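Local coordinates for beta-1,4-mannanase (Aplysia kurodai, PDB 3VUP), which hydrolyses beta-1,4-linked mannan and probably serves the sea hare as an enzyme of its digestive fluid, at residues A[225-230]-A[273-278]; A[159-164]-A[260-265]; A[181-186]-A[237-242]. All coordinates share one frame; numbering follows the deposited sequence.

Contact 1: residues A[225-230]-A[273-278]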
# COMPACT_ATOMS: atom_id res chain seq x y z
N TRP A 225 -7.46 -1.83 5.71
CA TRP A 225 -8.06 -3.16 5.64
C TRP A 225 -9.49 -3.14 5.13
O TRP A 225 -9.99 -4.13 4.59
CB TRP A 225 -7.95 -3.87 6.99
CG TRP A 225 -9.22 -4.12 7.76
CD1 TRP A 225 -9.82 -5.33 7.95
CD2 TRP A 225 -10.03 -3.16 8.49
NE1 TRP A 225 -10.94 -5.20 8.73
CE2 TRP A 225 -11.09 -3.88 9.07
CE3 TRP A 225 -9.97 -1.77 8.68
CZ2 TRP A 225 -12.08 -3.26 9.84
CZ3 TRP A 225 -10.96 -1.16 9.45
CH2 TRP A 225 -12.00 -1.91 10.02
N ASN A 226 -10.14 -1.98 5.30
CA ASN A 226 -11.56 -1.80 5.05
C ASN A 226 -11.74 -0.28 5.09
O ASN A 226 -11.16 0.38 5.95
CB ASN A 226 -12.33 -2.48 6.19
CG ASN A 226 -13.84 -2.48 5.99
OD1 ASN A 226 -14.44 -1.44 5.73
ND2 ASN A 226 -14.46 -3.66 6.13
N PRO A 227 -12.54 0.29 4.16
CA PRO A 227 -12.70 1.74 4.20
C PRO A 227 -13.37 2.29 5.46
O PRO A 227 -13.41 3.51 5.61
CB PRO A 227 -13.57 2.03 2.96
CG PRO A 227 -14.27 0.74 2.70
CD PRO A 227 -13.27 -0.33 3.05
N LYS A 228 -13.86 1.43 6.35
CA LYS A 228 -14.39 1.90 7.63
C LYS A 228 -13.45 2.81 8.41
O LYS A 228 -13.93 3.61 9.20
CB LYS A 228 -14.83 0.72 8.50
CG LYS A 228 -16.13 0.09 8.03
CD LYS A 228 -16.47 -1.17 8.81
CE LYS A 228 -17.77 -1.78 8.28
NZ LYS A 228 -18.19 -2.97 9.08
N SER A 229 -12.13 2.69 8.24
CA SER A 229 -11.19 3.59 8.92
C SER A 229 -10.83 4.84 8.12
O SER A 229 -10.04 5.65 8.59
CB SER A 229 -9.91 2.84 9.24
OG SER A 229 -9.37 2.38 8.02
N ASN A 230 -11.43 5.01 6.94
CA ASN A 230 -10.91 5.92 5.92
C ASN A 230 -12.04 6.74 5.26
O ASN A 230 -11.85 7.27 4.18
CB ASN A 230 -10.19 5.04 4.87
CG ASN A 230 -9.11 5.75 4.02
OD1 ASN A 230 -8.44 5.07 3.26
ND2 ASN A 230 -8.93 7.06 4.16
N VAL A 273 -20.32 -1.18 4.11
CA VAL A 273 -19.47 -0.09 3.65
C VAL A 273 -18.64 -0.56 2.44
O VAL A 273 -17.79 0.17 1.93
CB VAL A 273 -18.59 0.42 4.83
CG1 VAL A 273 -17.83 1.69 4.48
CG2 VAL A 273 -19.48 0.68 6.03
N ALA A 274 -18.91 -1.77 1.95
CA ALA A 274 -18.01 -2.40 0.99
C ALA A 274 -17.87 -1.64 -0.32
O ALA A 274 -18.86 -1.26 -0.95
CB ALA A 274 -18.47 -3.82 0.70
N PRO A 275 -16.62 -1.44 -0.77
CA PRO A 275 -16.43 -0.81 -2.08
C PRO A 275 -17.14 -1.55 -3.22
O PRO A 275 -17.58 -0.90 -4.16
CB PRO A 275 -14.91 -0.83 -2.24
CG PRO A 275 -14.42 -0.64 -0.82
CD PRO A 275 -15.37 -1.49 0.00
N PHE A 276 -17.29 -2.87 -3.09
CA PHE A 276 -17.92 -3.68 -4.13
C PHE A 276 -19.44 -3.60 -4.19
O PHE A 276 -20.05 -4.21 -5.06
CB PHE A 276 -17.41 -5.13 -4.04
CG PHE A 276 -16.05 -5.29 -4.62
CD1 PHE A 276 -15.89 -5.38 -5.99
CD2 PHE A 276 -14.93 -5.30 -3.82
CE1 PHE A 276 -14.64 -5.49 -6.56
CE2 PHE A 276 -13.67 -5.42 -4.37
CZ PHE A 276 -13.53 -5.51 -5.74
N THR A 277 -20.04 -2.83 -3.29
CA THR A 277 -21.47 -2.54 -3.38
C THR A 277 -21.73 -1.04 -3.37
O THR A 277 -22.87 -0.59 -3.23
CB THR A 277 -22.26 -3.20 -2.25
OG1 THR A 277 -21.71 -2.78 -0.99
CG2 THR A 277 -22.21 -4.73 -2.36
N HIS A 278 -20.67 -0.26 -3.53
CA HIS A 278 -20.75 1.19 -3.55
C HIS A 278 -19.94 1.77 -4.71
O HIS A 278 -19.46 1.03 -5.58
CB HIS A 278 -20.32 1.75 -2.19
CG HIS A 278 -21.27 1.36 -1.11
ND1 HIS A 278 -21.14 0.19 -0.39
CD2 HIS A 278 -22.42 1.95 -0.69
CE1 HIS A 278 -22.16 0.09 0.46
NE2 HIS A 278 -22.94 1.15 0.29

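Contact 2: residues A[159-164]-A[260-265]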
# COMPACT_ATOMS: atom_id res chain seq x y z
N LEU A 159 3.02 3.01 2.63
CA LEU A 159 3.73 2.98 3.91
C LEU A 159 3.43 1.75 4.74
O LEU A 159 4.29 1.28 5.48
CB LEU A 159 3.38 4.21 4.73
CG LEU A 159 3.73 5.55 4.10
CD1 LEU A 159 3.45 6.66 5.09
CD2 LEU A 159 5.17 5.60 3.63
N MET A 160 2.20 1.26 4.69
CA MET A 160 1.81 0.20 5.60
C MET A 160 0.58 -0.54 5.15
O MET A 160 -0.46 0.06 4.82
CB MET A 160 1.56 0.75 7.00
CG MET A 160 1.22 -0.32 8.04
SD MET A 160 1.16 0.30 9.73
CE MET A 160 2.60 -0.49 10.42
N ASN A 161 0.70 -1.85 5.17
CA ASN A 161 -0.45 -2.71 4.98
C ASN A 161 -1.29 -2.84 6.25
O ASN A 161 -0.81 -3.35 7.26
CB ASN A 161 -0.01 -4.10 4.56
CG ASN A 161 -1.19 -4.95 4.23
OD1 ASN A 161 -1.88 -4.69 3.25
ND2 ASN A 161 -1.48 -5.94 5.06
N GLU A 162 -2.53 -2.39 6.16
CA GLU A 162 -3.56 -2.63 7.17
C GLU A 162 -3.15 -2.30 8.61
O GLU A 162 -3.11 -3.18 9.47
CB GLU A 162 -4.07 -4.07 7.06
CG GLU A 162 -4.59 -4.35 5.64
CD GLU A 162 -5.32 -5.67 5.47
OE1 GLU A 162 -5.26 -6.54 6.36
OE2 GLU A 162 -5.97 -5.83 4.40
N PRO A 163 -2.88 -1.01 8.89
CA PRO A 163 -2.59 -0.59 10.27
C PRO A 163 -3.66 -1.10 11.24
O PRO A 163 -3.37 -1.37 12.41
CB PRO A 163 -2.64 0.94 10.19
CG PRO A 163 -2.40 1.27 8.75
CD PRO A 163 -2.97 0.14 7.97
N GLU A 164 -4.89 -1.22 10.75
CA GLU A 164 -6.03 -1.57 11.58
C GLU A 164 -5.94 -2.96 12.21
O GLU A 164 -6.66 -3.25 13.16
CB GLU A 164 -7.33 -1.41 10.81
CG GLU A 164 -7.51 -0.01 10.24
CD GLU A 164 -6.86 0.20 8.87
OE1 GLU A 164 -6.35 -0.77 8.25
OE2 GLU A 164 -6.87 1.37 8.41
N GLN A 260 -6.18 3.95 -0.59
CA GLN A 260 -6.15 2.57 -1.04
C GLN A 260 -6.99 1.73 -0.09
O GLN A 260 -6.66 1.59 1.08
CB GLN A 260 -4.71 2.06 -1.04
CG GLN A 260 -4.61 0.61 -1.49
CD GLN A 260 -3.34 -0.10 -1.09
OE1 GLN A 260 -3.33 -1.32 -0.94
NE2 GLN A 260 -2.25 0.65 -0.89
N PHE A 261 -8.10 1.22 -0.60
CA PHE A 261 -9.02 0.39 0.19
C PHE A 261 -8.78 -1.08 -0.13
O PHE A 261 -8.62 -1.46 -1.29
CB PHE A 261 -10.47 0.64 -0.21
CG PHE A 261 -11.02 2.03 0.06
CD1 PHE A 261 -10.38 2.97 0.85
CD2 PHE A 261 -12.26 2.36 -0.47
CE1 PHE A 261 -10.96 4.23 1.08
CE2 PHE A 261 -12.84 3.59 -0.25
CZ PHE A 261 -12.19 4.52 0.54
N HIS A 262 -8.85 -1.93 0.89
CA HIS A 262 -8.97 -3.37 0.67
C HIS A 262 -10.42 -3.76 0.90
O HIS A 262 -11.10 -3.15 1.73
CB HIS A 262 -8.04 -4.13 1.61
CG HIS A 262 -6.61 -3.75 1.45
ND1 HIS A 262 -5.63 -4.15 2.33
CD2 HIS A 262 -6.00 -2.99 0.51
CE1 HIS A 262 -4.47 -3.65 1.94
NE2 HIS A 262 -4.67 -2.93 0.85
N SER A 263 -10.90 -4.75 0.17
CA SER A 263 -12.28 -5.17 0.35
C SER A 263 -12.48 -6.65 0.13
O SER A 263 -12.23 -7.18 -0.95
CB SER A 263 -13.21 -4.37 -0.57
OG SER A 263 -14.57 -4.68 -0.33
N TYR A 264 -12.97 -7.30 1.18
CA TYR A 264 -13.25 -8.72 1.18
C TYR A 264 -14.63 -8.95 1.79
O TYR A 264 -14.99 -8.34 2.79
CB TYR A 264 -12.21 -9.45 2.02
CG TYR A 264 -10.79 -9.38 1.50
CD1 TYR A 264 -10.35 -10.27 0.53
CD2 TYR A 264 -9.90 -8.45 2.00
CE1 TYR A 264 -9.05 -10.24 0.07
CE2 TYR A 264 -8.59 -8.41 1.54
CZ TYR A 264 -8.17 -9.32 0.58
OH TYR A 264 -6.87 -9.33 0.12
N SER A 265 -15.39 -9.86 1.20
CA SER A 265 -16.62 -10.32 1.83
C SER A 265 -16.29 -11.20 3.03
O SER A 265 -15.18 -11.74 3.13
CB SER A 265 -17.52 -11.05 0.83
OG SER A 265 -16.91 -12.21 0.28

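Contact 3: residues A[181-186]-A[237-242]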
# COMPACT_ATOMS: atom_id res chain seq x y z
N THR A 181 -14.12 4.95 18.32
CA THR A 181 -15.44 4.44 18.66
C THR A 181 -16.26 3.99 17.44
O THR A 181 -17.00 3.01 17.53
CB THR A 181 -16.24 5.41 19.55
OG1 THR A 181 -16.49 6.64 18.84
CG2 THR A 181 -15.51 5.68 20.85
N ALA A 182 -16.09 4.65 16.30
CA ALA A 182 -16.82 4.24 15.10
C ALA A 182 -16.40 2.84 14.63
O ALA A 182 -17.16 2.18 13.92
CB ALA A 182 -16.66 5.24 13.98
N LEU A 183 -15.20 2.41 15.02
CA LEU A 183 -14.67 1.10 14.66
C LEU A 183 -15.05 -0.01 15.64
O LEU A 183 -14.60 -1.14 15.49
CB LEU A 183 -13.15 1.15 14.50
CG LEU A 183 -12.68 2.00 13.31
CD1 LEU A 183 -11.18 2.15 13.35
CD2 LEU A 183 -13.12 1.39 11.98
N LYS A 184 -15.87 0.30 16.64
CA LYS A 184 -16.33 -0.73 17.56
C LYS A 184 -16.97 -1.87 16.80
O LYS A 184 -17.84 -1.65 15.95
CB LYS A 184 -17.32 -0.16 18.58
CG LYS A 184 -17.84 -1.21 19.54
CD LYS A 184 -18.92 -0.66 20.45
CE LYS A 184 -19.40 -1.74 21.40
NZ LYS A 184 -20.59 -1.31 22.16
N ASN A 185 -16.53 -3.09 17.10
CA ASN A 185 -17.08 -4.29 16.49
C ASN A 185 -16.97 -4.32 14.97
O ASN A 185 -17.75 -4.98 14.30
CB ASN A 185 -18.51 -4.54 16.97
CG ASN A 185 -18.55 -4.98 18.42
OD1 ASN A 185 -17.58 -5.57 18.91
ND2 ASN A 185 -19.64 -4.69 19.10
N SER A 186 -15.97 -3.64 14.43
CA SER A 186 -15.70 -3.67 12.99
C SER A 186 -14.82 -4.84 12.61
O SER A 186 -14.77 -5.24 11.44
CB SER A 186 -14.99 -2.39 12.57
OG SER A 186 -13.70 -2.31 13.18
N ASN A 237 -15.32 7.30 10.56
CA ASN A 237 -14.42 8.41 10.81
C ASN A 237 -13.16 8.20 9.98
O ASN A 237 -12.53 7.14 10.08
CB ASN A 237 -14.12 8.38 12.32
CG ASN A 237 -13.16 9.44 12.77
OD1 ASN A 237 -12.88 10.41 12.07
ND2 ASN A 237 -12.65 9.27 13.99
N ASN A 238 -12.79 9.18 9.15
CA ASN A 238 -11.59 9.06 8.33
C ASN A 238 -10.36 9.49 9.11
O ASN A 238 -10.16 10.67 9.37
CB ASN A 238 -11.71 9.91 7.06
CG ASN A 238 -10.45 9.86 6.22
OD1 ASN A 238 -9.64 8.94 6.35
ND2 ASN A 238 -10.28 10.85 5.36
N HIS A 239 -9.55 8.51 9.49
CA HIS A 239 -8.35 8.77 10.26
C HIS A 239 -7.17 9.30 9.47
O HIS A 239 -6.19 9.75 10.06
CB HIS A 239 -7.93 7.50 10.98
CG HIS A 239 -8.85 7.15 12.10
ND1 HIS A 239 -8.80 7.81 13.31
CD2 HIS A 239 -9.89 6.29 12.17
CE1 HIS A 239 -9.76 7.34 14.09
NE2 HIS A 239 -10.44 6.42 13.43
N TYR A 240 -7.25 9.26 8.15
CA TYR A 240 -6.06 9.40 7.31
C TYR A 240 -6.05 10.65 6.45
O TYR A 240 -5.29 10.74 5.48
CB TYR A 240 -5.85 8.15 6.48
CG TYR A 240 -5.81 6.89 7.33
CD1 TYR A 240 -4.75 6.63 8.19
CD2 TYR A 240 -6.86 5.98 7.28
CE1 TYR A 240 -4.71 5.48 8.95
CE2 TYR A 240 -6.83 4.82 8.05
CZ TYR A 240 -5.75 4.58 8.87
OH TYR A 240 -5.69 3.43 9.64
N SER A 241 -6.91 11.61 6.79
CA SER A 241 -6.92 12.90 6.14
C SER A 241 -5.60 13.64 6.33
O SER A 241 -4.83 13.36 7.26
CB SER A 241 -8.02 13.77 6.74
OG SER A 241 -7.71 14.04 8.10
N ASP A 242 -5.36 14.61 5.46
CA ASP A 242 -4.19 15.47 5.58
C ASP A 242 -4.16 16.11 6.97
O ASP A 242 -3.11 16.18 7.61
CB ASP A 242 -4.25 16.59 4.55
CG ASP A 242 -4.14 16.11 3.10
OD1 ASP A 242 -4.07 14.90 2.83
OD2 ASP A 242 -4.13 17.00 2.23
O HOH W 1 -14.56 7.13 15.73

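Contact 1: residues A[225-230]-A[273-278]
V273 has CG1 anti to its own backbone N (chi1 -171°), which puts CG1 near P227 and turns CG2 to K228. K228 answers with CG anti to the carbonyl carbon (chi1 -75°) and an extended chain beyond it. The two side chains pass at a slant. K228 CE lies 3.7 Å from V273 CG2, and K228 CG is 3.9 Å from the same methyl. The aliphatic part of the lysine does the packing. P227 CG meets two residues: it is 4.1 Å from V273 CG1 and 3.7 Å from P275 CD, where the proline rings reach toward each other. The same CG also rests on the backbone, 3.6 Å from V273 O. That oxygen is hydrogen-bonded to Y283. Both segments are loops following strands of the (beta/alpha)8 barrel, 220-224 and 259-262, and each carries a short 3-10 turn. N226 starts the first with an Asx turn, its OD1 accepting from K228 N at 3.0 Å. D271, two residues before V273, bonds N226 ND2 across the loops and V273 N within its own. In the second loop A274 O takes two donors from opposite faces of its plane, H278 ND1 at 2.8 Å and T277 N at 3.1 Å. The H278 bond lies in the imidazole plane and fixes the ring's rotation. P227 and P275 both rest on F261 of strand 259-262.

Contact 2: residues A[159-164]-A[260-265]
H262 reaches past the intervening strand 220-224 to E162, and its support begins two residues earlier. Q260 OE1 accepts from H262 NE2 at 2.8 Å, with the donor above the amide plane and not on a lone pair. D158 holds the NH2 of the same amide. H262 then sets CG anti to its carbonyl carbon (chi1 -58°), and the ring points at segment 159-164. H262 ND1 gives a nearly straight bond (174°) to E162 OE2 at 2.7 Å. It uses the anti lone pair of the carboxylate, whose plane is turned 46° from the ring. N161 OD1 sits at the ring edge, in plane, 3.1 Å from H262 CE1; its stronger partner is R60. A phenylalanine in place of H262 would probably leave E162 OE2 and Q260 OE1 without their imidazole donors and the carboxylate freer to turn. Beyond it, Y264 OH bonds E293, whose side chain also touches that of H262. An Asn-Glu pair ending the fourth barrel strand is where related glycoside hydrolases carry their acid/base, consistent with an active-site pocket here. A Tris molecule, probably from the crystallisation liquor, is hydrogen-bonded to N161 and E162 and marks the pocket. The two ring nitrogens both act as donors, so H262 cannot flip without losing bonds, and its bond to OE2 probably limits how the E162 carboxylate can turn.

Contact 3: residues A[181-186]-A[237-242]
Two loops above the barrel meet here, next to the C177-C244 disulfide, with A182 and L183 set against N237 and H239. One follows strand 157-161 and the other follows strand 220-224. A182 CB lies 4.2 Å from N237 N and 4.4 Å from N237 CB, a light van der Waals touch. A water joins the same two residues. It accepts from A182 N at 3.0 Å and, weakly, from N237 ND2 at 3.4 Å. The stronger partner of that ND2 is the backbone O of K176. L183 has CG anti to its carbonyl carbon (chi1 -66°), which carries the end of the chain to the imidazole. Its CD1 approaches H239 NE2 obliquely at 4.3 Å. H239 is held from other directions too: its ND1 bonds the O of C177, and its ring stacks on Y197. N237 CG lies 4.0 Å above one face of the H239 ring, offset toward the rim.

Local turns shape both loops. L183 to S186 form a type II beta turn, and L183 O accepts from S186 OG at 2.7 Å as well as from S186 N. In the other loop N238 OD1 accepts from Y240 N at 3.0 Å in an Asx turn. S241 then caps helix 242-249, its OG accepting from the N of C244. The disulfide from C177 to C244 ties the first loop to that helix covalently. No direct hydrogen bond crosses between the two segments, so the link is side-chain packing, one shared water and the nearby disulfide. This is loop-to-loop packing on the C-terminal side of a (beta/alpha)8 barrel, where the segments that follow the parallel strands build the rim.

Along the chain the segments run 159-164, 181-186, 225-230, 237-242, 260-265 and 273-278. Contact 3 is nested inside the loop closed by contact 2, while contact 1 crosses both. Centre to centre, contact 1 lies about 10 Å from contact 2 and about 11 Å from contact 3; the other two are about 13 Å apart. Three neighbouring barrel strands, or the loops after them, supply the contacts in pairs: 220-224 and 259-262 for contact 1, 157-161 and 259-262 for contact 2, 157-161 and 220-224 for contact 3. E164 connects them, bonding W225 and S229 of contact 1 and Y240 of contact 3. Contact 2 lies innermost, at the probable active site; contacts 1 and 3 lie in the surrounding loops.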